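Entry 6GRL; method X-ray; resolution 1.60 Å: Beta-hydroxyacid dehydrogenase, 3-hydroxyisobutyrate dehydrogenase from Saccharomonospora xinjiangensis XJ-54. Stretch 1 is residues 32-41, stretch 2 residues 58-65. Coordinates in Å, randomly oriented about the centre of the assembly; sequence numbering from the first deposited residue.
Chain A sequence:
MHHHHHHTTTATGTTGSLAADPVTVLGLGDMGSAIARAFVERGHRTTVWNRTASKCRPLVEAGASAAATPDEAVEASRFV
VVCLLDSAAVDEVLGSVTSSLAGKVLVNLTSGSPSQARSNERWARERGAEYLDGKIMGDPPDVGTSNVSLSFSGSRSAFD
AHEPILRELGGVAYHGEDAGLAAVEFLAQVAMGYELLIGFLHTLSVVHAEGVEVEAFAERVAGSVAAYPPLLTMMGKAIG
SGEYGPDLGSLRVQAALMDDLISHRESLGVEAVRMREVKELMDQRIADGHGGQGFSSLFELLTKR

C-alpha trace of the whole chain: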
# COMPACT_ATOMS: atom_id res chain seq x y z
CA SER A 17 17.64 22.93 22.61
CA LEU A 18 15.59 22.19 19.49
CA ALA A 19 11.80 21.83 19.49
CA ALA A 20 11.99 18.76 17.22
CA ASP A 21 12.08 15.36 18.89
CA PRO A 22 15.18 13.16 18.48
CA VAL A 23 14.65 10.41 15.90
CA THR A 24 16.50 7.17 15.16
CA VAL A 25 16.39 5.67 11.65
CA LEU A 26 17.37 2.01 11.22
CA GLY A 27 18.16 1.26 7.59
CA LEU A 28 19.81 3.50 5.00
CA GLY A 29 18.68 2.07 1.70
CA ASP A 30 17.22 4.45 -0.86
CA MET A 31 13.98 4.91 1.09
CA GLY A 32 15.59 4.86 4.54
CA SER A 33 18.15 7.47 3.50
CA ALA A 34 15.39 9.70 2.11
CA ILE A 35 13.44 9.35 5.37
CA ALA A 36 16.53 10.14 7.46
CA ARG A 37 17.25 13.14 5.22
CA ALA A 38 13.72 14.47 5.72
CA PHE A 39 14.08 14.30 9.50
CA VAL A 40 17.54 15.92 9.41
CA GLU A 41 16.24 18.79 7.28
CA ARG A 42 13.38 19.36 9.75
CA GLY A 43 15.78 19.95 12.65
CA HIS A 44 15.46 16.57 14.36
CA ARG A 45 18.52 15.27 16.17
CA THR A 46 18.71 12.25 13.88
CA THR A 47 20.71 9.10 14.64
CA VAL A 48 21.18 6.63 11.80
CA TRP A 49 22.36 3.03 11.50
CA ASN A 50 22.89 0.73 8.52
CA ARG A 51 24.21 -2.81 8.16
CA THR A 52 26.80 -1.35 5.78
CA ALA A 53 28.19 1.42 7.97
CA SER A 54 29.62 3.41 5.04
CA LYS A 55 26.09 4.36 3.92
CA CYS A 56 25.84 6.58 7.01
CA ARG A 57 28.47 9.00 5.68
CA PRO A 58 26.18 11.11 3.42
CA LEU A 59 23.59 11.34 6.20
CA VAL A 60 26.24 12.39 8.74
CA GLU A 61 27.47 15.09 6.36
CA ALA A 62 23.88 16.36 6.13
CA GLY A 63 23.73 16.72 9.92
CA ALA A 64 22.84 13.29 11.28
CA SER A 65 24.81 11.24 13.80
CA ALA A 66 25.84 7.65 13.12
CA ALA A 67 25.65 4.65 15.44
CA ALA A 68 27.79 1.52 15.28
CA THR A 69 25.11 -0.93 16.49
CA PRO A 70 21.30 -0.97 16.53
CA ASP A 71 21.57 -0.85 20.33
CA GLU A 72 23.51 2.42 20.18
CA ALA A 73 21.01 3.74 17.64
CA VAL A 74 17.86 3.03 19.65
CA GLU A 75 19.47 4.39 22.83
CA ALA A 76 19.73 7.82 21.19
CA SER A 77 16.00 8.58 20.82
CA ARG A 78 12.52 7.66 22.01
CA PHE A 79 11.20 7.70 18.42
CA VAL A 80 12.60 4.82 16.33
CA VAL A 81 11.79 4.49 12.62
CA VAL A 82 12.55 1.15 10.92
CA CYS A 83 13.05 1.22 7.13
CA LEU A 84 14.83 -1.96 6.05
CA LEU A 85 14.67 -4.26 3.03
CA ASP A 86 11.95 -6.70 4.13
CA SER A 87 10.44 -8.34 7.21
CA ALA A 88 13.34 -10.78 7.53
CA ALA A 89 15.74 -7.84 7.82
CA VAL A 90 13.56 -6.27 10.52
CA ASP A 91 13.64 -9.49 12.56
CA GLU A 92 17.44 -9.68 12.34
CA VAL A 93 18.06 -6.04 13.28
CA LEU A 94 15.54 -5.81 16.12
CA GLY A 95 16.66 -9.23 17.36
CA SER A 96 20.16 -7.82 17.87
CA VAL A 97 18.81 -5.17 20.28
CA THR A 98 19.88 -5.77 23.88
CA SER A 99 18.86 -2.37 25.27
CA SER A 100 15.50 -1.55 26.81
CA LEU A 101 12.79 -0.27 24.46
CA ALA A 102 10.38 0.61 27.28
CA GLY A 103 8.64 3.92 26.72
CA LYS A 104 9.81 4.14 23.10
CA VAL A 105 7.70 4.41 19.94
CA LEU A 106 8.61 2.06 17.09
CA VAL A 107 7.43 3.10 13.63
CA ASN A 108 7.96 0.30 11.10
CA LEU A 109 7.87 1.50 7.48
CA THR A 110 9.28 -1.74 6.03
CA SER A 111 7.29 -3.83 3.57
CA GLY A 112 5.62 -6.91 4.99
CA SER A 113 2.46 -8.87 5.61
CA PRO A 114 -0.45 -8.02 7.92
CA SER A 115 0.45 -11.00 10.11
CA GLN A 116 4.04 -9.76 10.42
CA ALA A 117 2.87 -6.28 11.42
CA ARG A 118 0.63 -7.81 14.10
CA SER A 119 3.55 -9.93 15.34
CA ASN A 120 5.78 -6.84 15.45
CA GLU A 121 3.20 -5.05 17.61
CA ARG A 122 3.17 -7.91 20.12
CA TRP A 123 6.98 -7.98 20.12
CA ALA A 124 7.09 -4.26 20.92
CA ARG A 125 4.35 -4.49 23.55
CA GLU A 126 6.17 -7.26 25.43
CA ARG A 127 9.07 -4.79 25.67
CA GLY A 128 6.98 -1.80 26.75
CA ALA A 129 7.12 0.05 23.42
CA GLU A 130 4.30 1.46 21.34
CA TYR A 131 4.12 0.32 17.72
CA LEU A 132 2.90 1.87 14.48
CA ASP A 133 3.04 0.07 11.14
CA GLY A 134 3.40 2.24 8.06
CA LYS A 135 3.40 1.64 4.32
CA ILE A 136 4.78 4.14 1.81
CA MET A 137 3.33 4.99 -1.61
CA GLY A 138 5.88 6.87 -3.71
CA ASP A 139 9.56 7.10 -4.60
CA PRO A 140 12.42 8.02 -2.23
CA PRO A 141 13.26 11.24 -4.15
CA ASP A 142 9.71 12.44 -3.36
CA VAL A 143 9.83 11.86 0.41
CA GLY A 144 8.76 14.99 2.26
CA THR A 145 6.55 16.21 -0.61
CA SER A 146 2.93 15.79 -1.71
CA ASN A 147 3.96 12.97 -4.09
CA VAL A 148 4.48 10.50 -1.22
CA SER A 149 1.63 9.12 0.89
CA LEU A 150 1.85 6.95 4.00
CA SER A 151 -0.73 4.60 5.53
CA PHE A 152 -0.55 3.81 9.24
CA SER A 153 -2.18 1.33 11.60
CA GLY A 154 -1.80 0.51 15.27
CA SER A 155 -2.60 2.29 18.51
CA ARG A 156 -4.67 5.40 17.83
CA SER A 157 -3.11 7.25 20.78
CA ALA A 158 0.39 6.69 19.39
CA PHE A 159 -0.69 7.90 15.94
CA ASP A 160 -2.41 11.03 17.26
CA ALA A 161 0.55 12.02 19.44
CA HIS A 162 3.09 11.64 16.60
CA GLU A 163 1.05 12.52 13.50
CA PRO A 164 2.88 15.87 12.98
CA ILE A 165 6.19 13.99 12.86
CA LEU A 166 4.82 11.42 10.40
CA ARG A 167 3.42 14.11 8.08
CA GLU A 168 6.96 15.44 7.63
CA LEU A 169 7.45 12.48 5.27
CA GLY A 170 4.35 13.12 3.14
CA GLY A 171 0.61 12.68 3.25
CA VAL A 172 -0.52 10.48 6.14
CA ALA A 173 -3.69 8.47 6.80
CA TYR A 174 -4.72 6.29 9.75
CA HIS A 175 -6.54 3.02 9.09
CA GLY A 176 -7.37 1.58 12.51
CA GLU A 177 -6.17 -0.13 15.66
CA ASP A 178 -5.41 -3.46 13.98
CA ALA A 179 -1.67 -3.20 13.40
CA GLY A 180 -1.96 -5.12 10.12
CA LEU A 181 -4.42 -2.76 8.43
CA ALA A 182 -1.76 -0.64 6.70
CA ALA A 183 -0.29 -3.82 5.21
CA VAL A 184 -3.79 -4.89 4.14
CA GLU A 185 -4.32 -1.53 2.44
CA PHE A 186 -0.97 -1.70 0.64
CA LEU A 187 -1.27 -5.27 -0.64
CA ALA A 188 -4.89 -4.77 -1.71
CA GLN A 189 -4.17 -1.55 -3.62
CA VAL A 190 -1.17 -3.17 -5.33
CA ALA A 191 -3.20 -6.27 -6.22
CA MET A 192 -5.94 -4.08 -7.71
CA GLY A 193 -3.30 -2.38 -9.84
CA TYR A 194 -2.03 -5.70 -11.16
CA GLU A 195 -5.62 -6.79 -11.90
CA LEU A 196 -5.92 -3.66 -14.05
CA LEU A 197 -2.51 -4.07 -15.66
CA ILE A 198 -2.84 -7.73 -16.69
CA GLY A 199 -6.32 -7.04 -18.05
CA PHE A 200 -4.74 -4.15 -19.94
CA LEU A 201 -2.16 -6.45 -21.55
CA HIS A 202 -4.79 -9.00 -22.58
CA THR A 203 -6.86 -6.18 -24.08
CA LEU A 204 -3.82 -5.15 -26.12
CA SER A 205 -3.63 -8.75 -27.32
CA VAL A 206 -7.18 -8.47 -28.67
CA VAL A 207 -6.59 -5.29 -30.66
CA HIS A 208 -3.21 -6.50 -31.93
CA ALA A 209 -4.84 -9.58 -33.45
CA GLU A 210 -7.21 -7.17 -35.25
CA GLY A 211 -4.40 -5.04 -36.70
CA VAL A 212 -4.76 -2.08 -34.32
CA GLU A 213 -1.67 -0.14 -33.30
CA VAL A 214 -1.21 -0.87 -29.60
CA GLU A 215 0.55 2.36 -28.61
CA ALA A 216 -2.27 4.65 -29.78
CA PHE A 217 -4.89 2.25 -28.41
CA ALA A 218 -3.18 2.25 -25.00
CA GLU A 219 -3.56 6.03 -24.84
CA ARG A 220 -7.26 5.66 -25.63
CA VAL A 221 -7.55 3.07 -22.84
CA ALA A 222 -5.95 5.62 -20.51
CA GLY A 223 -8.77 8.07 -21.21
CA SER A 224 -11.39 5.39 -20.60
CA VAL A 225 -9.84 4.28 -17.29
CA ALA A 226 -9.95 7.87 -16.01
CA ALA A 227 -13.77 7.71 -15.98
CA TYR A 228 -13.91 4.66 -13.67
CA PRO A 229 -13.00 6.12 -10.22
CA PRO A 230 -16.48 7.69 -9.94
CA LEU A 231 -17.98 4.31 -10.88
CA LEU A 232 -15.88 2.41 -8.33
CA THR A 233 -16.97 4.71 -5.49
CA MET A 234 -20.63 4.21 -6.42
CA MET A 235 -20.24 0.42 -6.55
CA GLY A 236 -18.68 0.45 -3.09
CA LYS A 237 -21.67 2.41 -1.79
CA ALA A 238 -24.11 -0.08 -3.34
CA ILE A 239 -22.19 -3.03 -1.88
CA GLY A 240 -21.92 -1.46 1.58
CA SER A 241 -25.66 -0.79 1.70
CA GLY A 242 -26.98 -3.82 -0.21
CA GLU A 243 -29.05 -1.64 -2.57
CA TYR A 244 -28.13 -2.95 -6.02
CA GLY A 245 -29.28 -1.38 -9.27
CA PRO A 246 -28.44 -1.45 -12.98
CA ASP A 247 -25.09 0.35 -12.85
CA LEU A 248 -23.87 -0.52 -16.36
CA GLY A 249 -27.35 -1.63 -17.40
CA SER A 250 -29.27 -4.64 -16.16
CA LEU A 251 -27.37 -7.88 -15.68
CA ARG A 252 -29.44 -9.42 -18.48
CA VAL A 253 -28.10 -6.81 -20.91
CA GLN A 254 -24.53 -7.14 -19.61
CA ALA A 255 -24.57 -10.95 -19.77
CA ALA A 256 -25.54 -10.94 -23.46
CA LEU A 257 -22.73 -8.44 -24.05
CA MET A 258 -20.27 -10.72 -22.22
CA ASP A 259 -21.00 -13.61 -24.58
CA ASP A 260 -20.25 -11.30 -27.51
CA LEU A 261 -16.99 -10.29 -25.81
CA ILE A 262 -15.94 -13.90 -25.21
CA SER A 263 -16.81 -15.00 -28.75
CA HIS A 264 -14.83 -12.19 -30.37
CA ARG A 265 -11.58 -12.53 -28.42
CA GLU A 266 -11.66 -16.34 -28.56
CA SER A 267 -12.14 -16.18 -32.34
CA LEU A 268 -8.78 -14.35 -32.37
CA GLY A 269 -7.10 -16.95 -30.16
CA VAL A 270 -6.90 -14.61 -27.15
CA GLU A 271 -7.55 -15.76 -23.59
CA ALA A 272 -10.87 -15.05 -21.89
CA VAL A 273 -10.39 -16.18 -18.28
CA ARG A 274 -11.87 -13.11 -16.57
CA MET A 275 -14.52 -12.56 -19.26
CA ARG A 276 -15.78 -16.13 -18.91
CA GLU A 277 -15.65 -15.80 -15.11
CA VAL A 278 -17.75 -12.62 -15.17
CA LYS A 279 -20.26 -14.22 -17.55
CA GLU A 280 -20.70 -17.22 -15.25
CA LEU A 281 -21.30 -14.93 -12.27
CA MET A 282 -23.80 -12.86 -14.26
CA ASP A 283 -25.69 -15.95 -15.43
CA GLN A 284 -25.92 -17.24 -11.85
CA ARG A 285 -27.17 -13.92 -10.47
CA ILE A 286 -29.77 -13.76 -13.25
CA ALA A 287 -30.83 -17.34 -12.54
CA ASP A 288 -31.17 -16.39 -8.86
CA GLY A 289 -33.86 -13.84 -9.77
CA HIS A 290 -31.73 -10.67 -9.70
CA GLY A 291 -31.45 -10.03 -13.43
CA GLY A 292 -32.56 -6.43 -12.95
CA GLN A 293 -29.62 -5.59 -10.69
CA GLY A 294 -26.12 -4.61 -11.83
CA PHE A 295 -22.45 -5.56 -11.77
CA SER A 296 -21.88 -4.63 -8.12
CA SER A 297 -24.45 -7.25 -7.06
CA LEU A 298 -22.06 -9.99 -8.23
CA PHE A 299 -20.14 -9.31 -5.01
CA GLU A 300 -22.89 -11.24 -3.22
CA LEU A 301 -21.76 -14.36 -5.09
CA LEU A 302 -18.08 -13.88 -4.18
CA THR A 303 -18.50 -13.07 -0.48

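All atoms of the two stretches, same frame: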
# COMPACT_ATOMS: atom_id res chain seq x y z
N GLY A 32 15.16 4.51 3.19
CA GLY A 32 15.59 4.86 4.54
C GLY A 32 16.45 6.10 4.57
O GLY A 32 16.34 6.92 5.49
N SER A 33 17.33 6.26 3.58
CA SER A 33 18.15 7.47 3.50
C SER A 33 17.29 8.70 3.25
O SER A 33 17.53 9.77 3.82
CB SER A 33 19.21 7.33 2.41
OG SER A 33 20.14 6.31 2.73
N ALA A 34 16.27 8.57 2.39
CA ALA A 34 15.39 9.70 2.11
C ALA A 34 14.57 10.07 3.35
O ALA A 34 14.31 11.25 3.59
CB ALA A 34 14.46 9.37 0.94
N ILE A 35 14.17 9.07 4.14
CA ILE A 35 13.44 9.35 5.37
C ILE A 35 14.36 10.03 6.38
O ILE A 35 13.97 11.02 7.02
CB ILE A 35 12.84 8.05 5.93
CG1 ILE A 35 11.69 7.59 5.04
CG2 ILE A 35 12.38 8.24 7.37
CD1 ILE A 35 11.30 6.14 5.23
N ALA A 36 15.58 9.51 6.54
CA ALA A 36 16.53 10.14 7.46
C ALA A 36 16.84 11.57 7.03
O ALA A 36 16.93 12.47 7.87
CB ALA A 36 17.80 9.31 7.54
N ARG A 37 17.01 11.79 5.72
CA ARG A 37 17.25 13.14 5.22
C ARG A 37 16.11 14.08 5.58
O ARG A 37 16.34 15.22 6.00
CB ARG A 37 17.45 13.12 3.70
CG ARG A 37 18.85 12.73 3.25
CD ARG A 37 19.09 13.16 1.81
NE ARG A 37 18.08 12.61 0.90
CZ ARG A 37 18.18 11.43 0.31
NH1 ARG A 37 19.24 10.66 0.53
NH2 ARG A 37 17.21 11.01 -0.50
N ALA A 38 14.87 13.62 5.42
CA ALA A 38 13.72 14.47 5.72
C ALA A 38 13.71 14.88 7.18
O ALA A 38 13.41 16.04 7.50
CB ALA A 38 12.42 13.74 5.35
N PHE A 39 14.04 13.96 8.08
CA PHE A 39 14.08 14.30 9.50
C PHE A 39 15.23 15.25 9.81
O PHE A 39 15.07 16.18 10.60
CB PHE A 39 14.19 13.02 10.34
CG PHE A 39 12.91 12.23 10.41
CD1 PHE A 39 11.69 12.88 10.52
CD2 PHE A 39 12.93 10.85 10.36
CE1 PHE A 39 10.51 12.16 10.59
CE2 PHE A 39 11.75 10.12 10.42
CZ PHE A 39 10.54 10.78 10.54
N VAL A 40 16.40 15.03 9.19
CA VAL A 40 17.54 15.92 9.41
C VAL A 40 17.19 17.34 8.98
O VAL A 40 17.47 18.31 9.70
CB VAL A 40 18.78 15.39 8.67
CG1 VAL A 40 19.87 16.45 8.64
CG2 VAL A 40 19.29 14.12 9.31
N GLU A 41 16.58 17.48 7.81
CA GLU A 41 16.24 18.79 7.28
C GLU A 41 15.18 19.50 8.11
O GLU A 41 15.06 20.73 8.02
CB GLU A 41 15.78 18.67 5.83
CG GLU A 41 16.85 18.14 4.88
CD GLU A 41 16.30 17.78 3.52
OE1 GLU A 41 15.09 17.95 3.29
OE2 GLU A 41 17.09 17.31 2.67
N PRO A 58 26.92 9.96 3.97
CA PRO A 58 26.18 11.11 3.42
C PRO A 58 25.17 11.68 4.39
O PRO A 58 24.94 12.90 4.39
CB PRO A 58 25.51 10.53 2.17
CG PRO A 58 26.30 9.31 1.83
CD PRO A 58 26.72 8.75 3.15
N LEU A 59 24.54 10.84 5.22
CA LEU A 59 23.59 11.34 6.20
C LEU A 59 24.30 12.13 7.30
O LEU A 59 23.78 13.15 7.77
CB LEU A 59 22.79 10.19 6.79
CG LEU A 59 21.47 9.84 6.10
CD1 LEU A 59 20.60 11.09 5.97
CD2 LEU A 59 21.71 9.20 4.74
N VAL A 60 25.48 11.67 7.72
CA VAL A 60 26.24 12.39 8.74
C VAL A 60 26.68 13.75 8.22
O VAL A 60 26.64 14.75 8.95
CB VAL A 60 27.43 11.54 9.21
CG1 VAL A 60 28.37 12.36 10.08
CG2 VAL A 60 26.95 10.31 9.96
N GLU A 61 27.10 13.81 6.95
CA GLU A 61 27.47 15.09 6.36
C GLU A 61 26.28 16.05 6.32
O GLU A 61 26.46 17.26 6.44
CB GLU A 61 28.04 14.87 4.96
CG GLU A 61 28.32 16.15 4.19
CD GLU A 61 29.41 16.99 4.82
OE1 GLU A 61 30.35 16.41 5.41
OE2 GLU A 61 29.33 18.24 4.74
N ALA A 62 25.07 15.52 6.15
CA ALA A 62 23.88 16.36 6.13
C ALA A 62 23.49 16.86 7.51
O ALA A 62 22.71 17.81 7.62
CB ALA A 62 22.71 15.60 5.51
N GLY A 63 24.02 16.25 8.57
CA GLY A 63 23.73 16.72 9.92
C GLY A 63 23.32 15.63 10.89
O GLY A 63 23.09 15.91 12.07
N ALA A 64 23.22 14.40 10.41
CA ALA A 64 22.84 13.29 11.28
C ALA A 64 24.06 12.79 12.06
O ALA A 64 25.20 13.15 11.79
CB ALA A 64 22.22 12.15 10.47
N SER A 65 23.78 11.95 13.05
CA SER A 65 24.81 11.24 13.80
C SER A 65 24.69 9.75 13.51
O SER A 65 23.58 9.22 13.38
CB SER A 65 24.69 11.50 15.30
OG SER A 65 24.95 12.85 15.61

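How does the start of stretch 2 meet the helix of residues 32-41? The two helices run nearly parallel, 9° between their directions, with axes no closer than 10.1 Å, so side chains must bridge the gap. Pro 58 makes no contact, and the work falls to Leu 59. Its CA-to-CB bond points sideways, but the end of the side chain comes nearer. CD1 of Leu 59 lies 3.7 Å from CB of Ala 36 and 3.6 Å from CG of Arg 37, while CD2 of Leu 59 lies 3.9 Å from OG of Ser 33. Leu 59 thus touches three residues spread over about one helical turn. The small methyl of Ala 36 points toward stretch 2, and the Arg 37 contact uses the aliphatic part of its side chain.

What do the next residues add? Val 60 points away, and neither it nor Glu 61 touches the other helix. Contact resumes at Ala 62, where the carbonyl O of Ala 62 sits 3.3 Å from CG1 of Val 40; CB of Ala 62 is 4.3 Å from that same methyl.

Why does a glycine suit the turn at position 63? With a phi of 132°, Gly 63 ends the helix in a Schellman motif, in which Ala 64 N bonds to Leu 59 O at 3.0 Å. A CB here would be jammed against the carbonyl O of Ala 62, and it would also lie tightly, 3.3 Å, from CG1 of Val 40. As it is, CA of Gly 63 rests 4.1 Å from CG1 of Val 40.

How does the contact close? Beyond the turn, CB of Ala 64 packs 3.7 Å from CG2 of Val 40, so Val 40 meets three successive residues. Ser 65 makes no contact. No hydrogen bond crosses between the stretches; the contact rests on packing, mostly apolar.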